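Local structure of aminotransferase, class III (Thermomicrobium roseum, 6IO1) at residues Phe266-Thr271 and Pro426-Ser431; Lys289-Gly294 and Ala332-Asn337. The protein probably transfers amino groups as an (S)-enantioselective, thermostable omega-transaminase that uses pyridoxal 5'-phosphate as cofactor. All coordinates share one frame; numbering follows the deposited sequence.

Contact 1: residues Phe266-Thr271 and Pro426-Ser431; sequences FGRTGT and PPLTIS
The guanidinium of Arg268 reaches the backbone carbonyl of Pro426 and lies against the side chain of Leu428. Arg268 and Leu428 bury more of their surface here than any other residue of the two loops, with Pro426 next. The Arg268 side chain starts with CG anti to the backbone N (chi1 -174°) and then bends at chi2 and chi3. This brings the guanidinium to Pro426. NH1 of Arg268 donates to Pro426 O at 3.0 Å, and the oxygen lies close to the guanidinium plane. The bond is moderately bent, with an N-H...O angle of 154°. NH2 of Arg268 adds a weak second bond to Pro426 O at 3.3 Å, so one carbonyl oxygen takes two N-H groups. Asn64 OD1 is a further acceptor for NH2.

Leu428 points toward the other loop and crosses the Arg268 side chain at a slant. Leu428 CD2 sits over one face of the guanidinium, offset toward the rim, 3.9 Å from Arg268 NH2. Leu428 CD2 also touches Arg268 CA at 3.8 Å. Leu428 CD1 packs on the backbone before Arg268, 3.4 Å from Phe266 O and 3.7 Å from Gly267 C.

The contact joins the loop after strand 256-260 to the loop between strand 421-424 and the C-terminal helix 432-450. It is buried. The side chain of Arg268 is about 10 Å from the bound pyridoxamine phosphate. Within the two segments the guanidinium meets no carboxylate. The carbonyl at its edge and the methyl over one face together probably limit its rotation.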
loop_
_atom_site.group_PDB
_atom_site.type_symbol
_atom_site.label_atom_id
_atom_site.label_comp_id
_atom_site.label_asym_id
_atom_site.label_seq_id
_atom_site.Cartn_x
_atom_site.Cartn_y
_atom_site.Cartn_z
ATOM N N PHE B 266 14.727 -12.282 -2.791
ATOM C CA PHE B 266 14.268 -13.289 -3.747
ATOM C C PHE B 266 15.160 -13.350 -4.989
ATOM O O PHE B 266 14.689 -13.319 -6.128
ATOM C CB PHE B 266 12.798 -13.062 -4.104
ATOM C CG PHE B 266 11.882 -13.132 -2.913
ATOM C CD1 PHE B 266 11.375 -14.348 -2.484
ATOM C CD2 PHE B 266 11.552 -11.989 -2.204
ATOM C CE1 PHE B 266 10.544 -14.421 -1.382
ATOM C CE2 PHE B 266 10.721 -12.055 -1.101
ATOM C CZ PHE B 266 10.217 -13.272 -0.690
ATOM N N GLY B 267 16.469 -13.438 -4.750
ATOM C CA GLY B 267 17.424 -13.888 -5.744
ATOM C C GLY B 267 18.163 -12.842 -6.555
ATOM O O GLY B 267 18.993 -13.222 -7.387
ATOM N N ARG B 268 17.914 -11.546 -6.349
ATOM C CA ARG B 268 18.500 -10.553 -7.249
ATOM C C ARG B 268 20.018 -10.458 -7.101
ATOM O O ARG B 268 20.725 -10.253 -8.094
ATOM C CB ARG B 268 17.856 -9.183 -7.033
ATOM C CG ARG B 268 18.327 -8.144 -8.047
ATOM C CD ARG B 268 17.265 -7.099 -8.361
ATOM N NE ARG B 268 16.120 -7.650 -9.082
ATOM C CZ ARG B 268 16.091 -7.869 -10.394
ATOM N NH1 ARG B 268 17.152 -7.597 -11.141
ATOM N NH2 ARG B 268 15.000 -8.369 -10.959
ATOM N N THR B 269 20.544 -10.607 -5.887
ATOM C CA THR B 269 21.966 -10.375 -5.643
ATOM C C THR B 269 22.843 -11.593 -5.911
ATOM O O THR B 269 24.068 -11.492 -5.781
ATOM C CB THR B 269 22.193 -9.907 -4.201
ATOM O OG1 THR B 269 21.892 -10.977 -3.295
ATOM C CG2 THR B 269 21.315 -8.709 -3.882
ATOM N N GLY B 270 22.263 -12.729 -6.285
ATOM C CA GLY B 270 23.005 -13.962 -6.460
ATOM C C GLY B 270 22.771 -14.972 -5.361
ATOM O O GLY B 270 23.203 -16.125 -5.491
ATOM N N THR B 271 22.105 -14.569 -4.283
ATOM C CA THR B 271 21.593 -15.459 -3.255
ATOM C C THR B 271 20.113 -15.155 -3.097
ATOM O O THR B 271 19.613 -14.153 -3.613
ATOM C CB THR B 271 22.317 -15.280 -1.914
ATOM O OG1 THR B 271 22.202 -13.918 -1.491
ATOM C CG2 THR B 271 23.788 -15.649 -2.041
ATOM N N PRO B 426 17.559 -6.393 -14.736
ATOM C CA PRO B 426 16.889 -7.364 -15.615
ATOM C C PRO B 426 16.304 -8.595 -14.907
ATOM O O PRO B 426 16.703 -8.881 -13.793
ATOM C CB PRO B 426 18.003 -7.797 -16.580
ATOM C CG PRO B 426 19.272 -7.607 -15.782
ATOM C CD PRO B 426 19.011 -6.380 -14.931
ATOM N N PRO B 427 15.349 -9.319 -15.538
ATOM C CA PRO B 427 14.739 -10.512 -14.938
ATOM C C PRO B 427 15.817 -11.570 -14.662
ATOM O O PRO B 427 16.709 -11.734 -15.475
ATOM C CB PRO B 427 13.776 -11.018 -16.022
ATOM C CG PRO B 427 13.487 -9.793 -16.860
ATOM C CD PRO B 427 14.786 -9.015 -16.855
ATOM N N LEU B 428 15.690 -12.269 -13.530
ATOM C CA LEU B 428 16.692 -13.241 -13.103
ATOM C C LEU B 428 16.938 -14.338 -14.132
ATOM O O LEU B 428 17.925 -15.071 -14.001
ATOM C CB LEU B 428 16.282 -13.875 -11.771
ATOM C CG LEU B 428 15.893 -12.966 -10.601
ATOM C CD1 LEU B 428 15.831 -13.767 -9.308
ATOM C CD2 LEU B 428 16.848 -11.792 -10.455
ATOM N N THR B 429 16.081 -14.468 -15.141
ATOM C CA THR B 429 16.205 -15.511 -16.150
ATOM C C THR B 429 17.021 -15.083 -17.364
ATOM O O THR B 429 17.116 -15.855 -18.325
ATOM C CB THR B 429 14.818 -15.965 -16.610
ATOM O OG1 THR B 429 14.102 -14.846 -17.148
ATOM C CG2 THR B 429 14.035 -16.541 -15.442
ATOM N N ILE B 430 17.592 -13.875 -17.351
ATOM C CA ILE B 430 18.237 -13.335 -18.544
ATOM C C ILE B 430 19.393 -14.228 -18.970
ATOM O O ILE B 430 20.226 -14.644 -18.155
ATOM C CB ILE B 430 18.684 -11.884 -18.302
ATOM C CG1 ILE B 430 19.151 -11.240 -19.611
ATOM C CG2 ILE B 430 19.770 -11.805 -17.233
ATOM C CD1 ILE B 430 19.234 -9.728 -19.545
ATOM N N SER B 431 19.410 -14.572 -20.250
ATOM C CA SER B 431 20.465 -15.383 -20.830
ATOM C C SER B 431 21.646 -14.535 -21.291
ATOM O O SER B 431 21.619 -13.298 -21.254
ATOM C CB SER B 431 19.928 -16.183 -22.017
ATOM O OG SER B 431 19.746 -15.352 -23.155
#

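Contact 2: residues Lys289-Gly294 and Ala332-Asn337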
loop_
_atom_site.group_PDB
_atom_site.type_symbol
_atom_site.label_atom_id
_atom_site.label_comp_id
_atom_site.label_asym_id
_atom_site.label_seq_id
_atom_site.Cartn_x
_atom_site.Cartn_y
_atom_site.Cartn_z
ATOM N N LYS B 289 7.987 -6.717 -4.148
ATOM C CA LYS B 289 8.488 -6.868 -5.509
ATOM C C LYS B 289 8.586 -8.331 -5.931
ATOM O O LYS B 289 7.579 -8.956 -6.277
ATOM C CB LYS B 289 9.855 -6.186 -5.647
ATOM C CG LYS B 289 9.818 -4.670 -5.526
ATOM C CD LYS B 289 11.157 -4.055 -5.905
ATOM C CE LYS B 289 11.115 -2.536 -5.832
ATOM N NZ LYS B 289 10.060 -1.957 -6.705
ATOM N N GLY B 290 9.806 -8.873 -5.913
ATOM C CA GLY B 290 10.090 -10.185 -6.471
ATOM C C GLY B 290 9.325 -11.344 -5.858
ATOM O O GLY B 290 9.260 -12.413 -6.474
ATOM N N ILE B 291 8.772 -11.173 -4.651
ATOM C CA ILE B 291 8.072 -12.272 -3.980
ATOM C C ILE B 291 7.004 -12.884 -4.881
ATOM O O ILE B 291 6.777 -14.100 -4.864
ATOM C CB ILE B 291 7.481 -11.797 -2.636
ATOM C CG1 ILE B 291 6.891 -12.985 -1.871
ATOM C CG2 ILE B 291 6.433 -10.708 -2.844
ATOM C CD1 ILE B 291 6.502 -12.666 -0.450
ATOM N N THR B 292 6.337 -12.060 -5.687
ATOM C CA THR B 292 5.363 -12.532 -6.659
ATOM C C THR B 292 5.820 -12.307 -8.089
ATOM O O THR B 292 5.045 -12.560 -9.020
ATOM C CB THR B 292 4.009 -11.844 -6.447
ATOM O OG1 THR B 292 4.188 -10.423 -6.467
ATOM C CG2 THR B 292 3.401 -12.254 -5.122
ATOM N N SER B 293 7.046 -11.823 -8.284
ATOM C CA SER B 293 7.554 -11.394 -9.583
ATOM C C SER B 293 6.722 -10.259 -10.166
ATOM O O SER B 293 6.707 -10.053 -11.384
ATOM C CB SER B 293 7.643 -12.561 -10.572
ATOM O OG SER B 293 8.808 -13.335 -10.333
ATOM N N GLY B 294 6.023 -9.516 -9.309
ATOM C CA GLY B 294 5.175 -8.427 -9.739
ATOM C C GLY B 294 3.845 -8.843 -10.323
ATOM O O GLY B 294 3.082 -7.972 -10.759
ATOM N N ALA B 332 -1.174 -16.996 -2.964
ATOM C CA ALA B 332 -1.112 -18.173 -3.828
ATOM C C ALA B 332 -0.150 -17.953 -4.992
ATOM O O ALA B 332 0.660 -18.835 -5.324
ATOM C CB ALA B 332 -2.509 -18.522 -4.342
ATOM N N VAL B 333 -0.226 -16.779 -5.625
ATOM C CA VAL B 333 0.703 -16.459 -6.703
ATOM C C VAL B 333 2.132 -16.442 -6.178
ATOM O O VAL B 333 3.065 -16.871 -6.864
ATOM C CB VAL B 333 0.317 -15.121 -7.362
ATOM C CG1 VAL B 333 1.416 -14.645 -8.299
ATOM C CG2 VAL B 333 -0.997 -15.264 -8.114
ATOM N N ALA B 334 2.324 -15.950 -4.951
ATOM C CA ALA B 334 3.651 -15.951 -4.344
ATOM C C ALA B 334 4.161 -17.369 -4.129
ATOM O O ALA B 334 5.346 -17.644 -4.332
ATOM C CB ALA B 334 3.625 -15.193 -3.019
ATOM N N LEU B 335 3.286 -18.275 -3.692
ATOM C CA LEU B 335 3.693 -19.664 -3.505
ATOM C C LEU B 335 4.135 -20.285 -4.826
ATOM O O LEU B 335 5.173 -20.956 -4.892
ATOM C CB LEU B 335 2.550 -20.471 -2.887
ATOM C CG LEU B 335 2.198 -20.161 -1.431
ATOM C CD1 LEU B 335 0.939 -20.904 -1.013
ATOM C CD2 LEU B 335 3.358 -20.506 -0.510
ATOM N N ARG B 336 3.367 -20.053 -5.894
ATOM C CA ARG B 336 3.758 -20.588 -7.200
ATOM C C ARG B 336 5.060 -19.957 -7.694
ATOM O O ARG B 336 5.934 -20.647 -8.246
ATOM C CB ARG B 336 2.634 -20.365 -8.211
ATOM C CG ARG B 336 2.598 -21.387 -9.331
ATOM C CD ARG B 336 2.150 -22.746 -8.823
ATOM N NE ARG B 336 2.253 -23.770 -9.856
ATOM C CZ ARG B 336 3.354 -24.470 -10.105
ATOM N NH1 ARG B 336 4.442 -24.280 -9.370
ATOM N NH2 ARG B 336 3.361 -25.381 -11.068
ATOM N N ASN B 337 5.204 -18.643 -7.504
ATOM C CA ASN B 337 6.421 -17.947 -7.898
ATOM C C ASN B 337 7.629 -18.486 -7.147
ATOM O O ASN B 337 8.710 -18.632 -7.723
ATOM C CB ASN B 337 6.256 -16.446 -7.654
ATOM C CG ASN B 337 7.476 -15.650 -8.059
ATOM O OD1 ASN B 337 7.813 -15.567 -9.238
ATOM N ND2 ASN B 337 8.144 -15.055 -7.080
#
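Asn337 reaches from helix 328-344 with its carboxamide turned to the 289-294 loop. Its CG is anti to the backbone N, which carries the amide across to the loop backbone. Asn337 ND2 lies near two successive carbonyls, 2.8 Å from Ile291 O and 2.9 Å from Gly290 O. Both bonds are weak, with bent N-H...O angles of 137° and 122°. At the other end of the amide, Ser293 OG donates to Asn337 OD1 at 2.7 Å, from a position tilted out of the carbonyl plane. Ser293 OG also pairs with Ile65 N. The loop follows strand 284-287 of the mixed, mainly parallel sheet that also holds strands 221-226 and 256-260, as in fold-type I PLP enzymes. It carries Lys289, which touches the bound pyridoxamine phosphate and is probably the lysine of the internal aldimine. One helical turn before Asn337, Ala334 packs alongside the loop. Ala334 CB meets Thr292 CG2 at 3.6 Å and Ile291 CG1 at 4.1 Å. The Thr292 rotamer (chi1 54°) sets CG2 against Ala334 while OG1 hydrogen-bonds to Val296 O. Val333 CG1 touches Thr292 CB more loosely, at 4.2 Å. Tyr324 of the second subunit packs on Thr292, and His327 of that subunit bonds to Gly294 O.

In the fold
Both contacts are buried. Their centres are about 14 Å apart, and they touch where Phe266 CZ packs on Ile291 CG1 at 3.5 Å. Both segments of contact 2 fall between those of contact 1 in sequence. Helix 328-344 serves both: it supplies one side of contact 2, and its Leu341 packs on Phe266 and Leu428 of contact 1. Contact 1 joins two loops through a charged guanidinium and the apolar side chain of Leu428, whereas contact 2 joins a loop to a helix through a neutral amide and small apolar groups. Contact 2 includes a residue of the cofactor pocket and meets the second subunit. Contact 1 stays within one subunit.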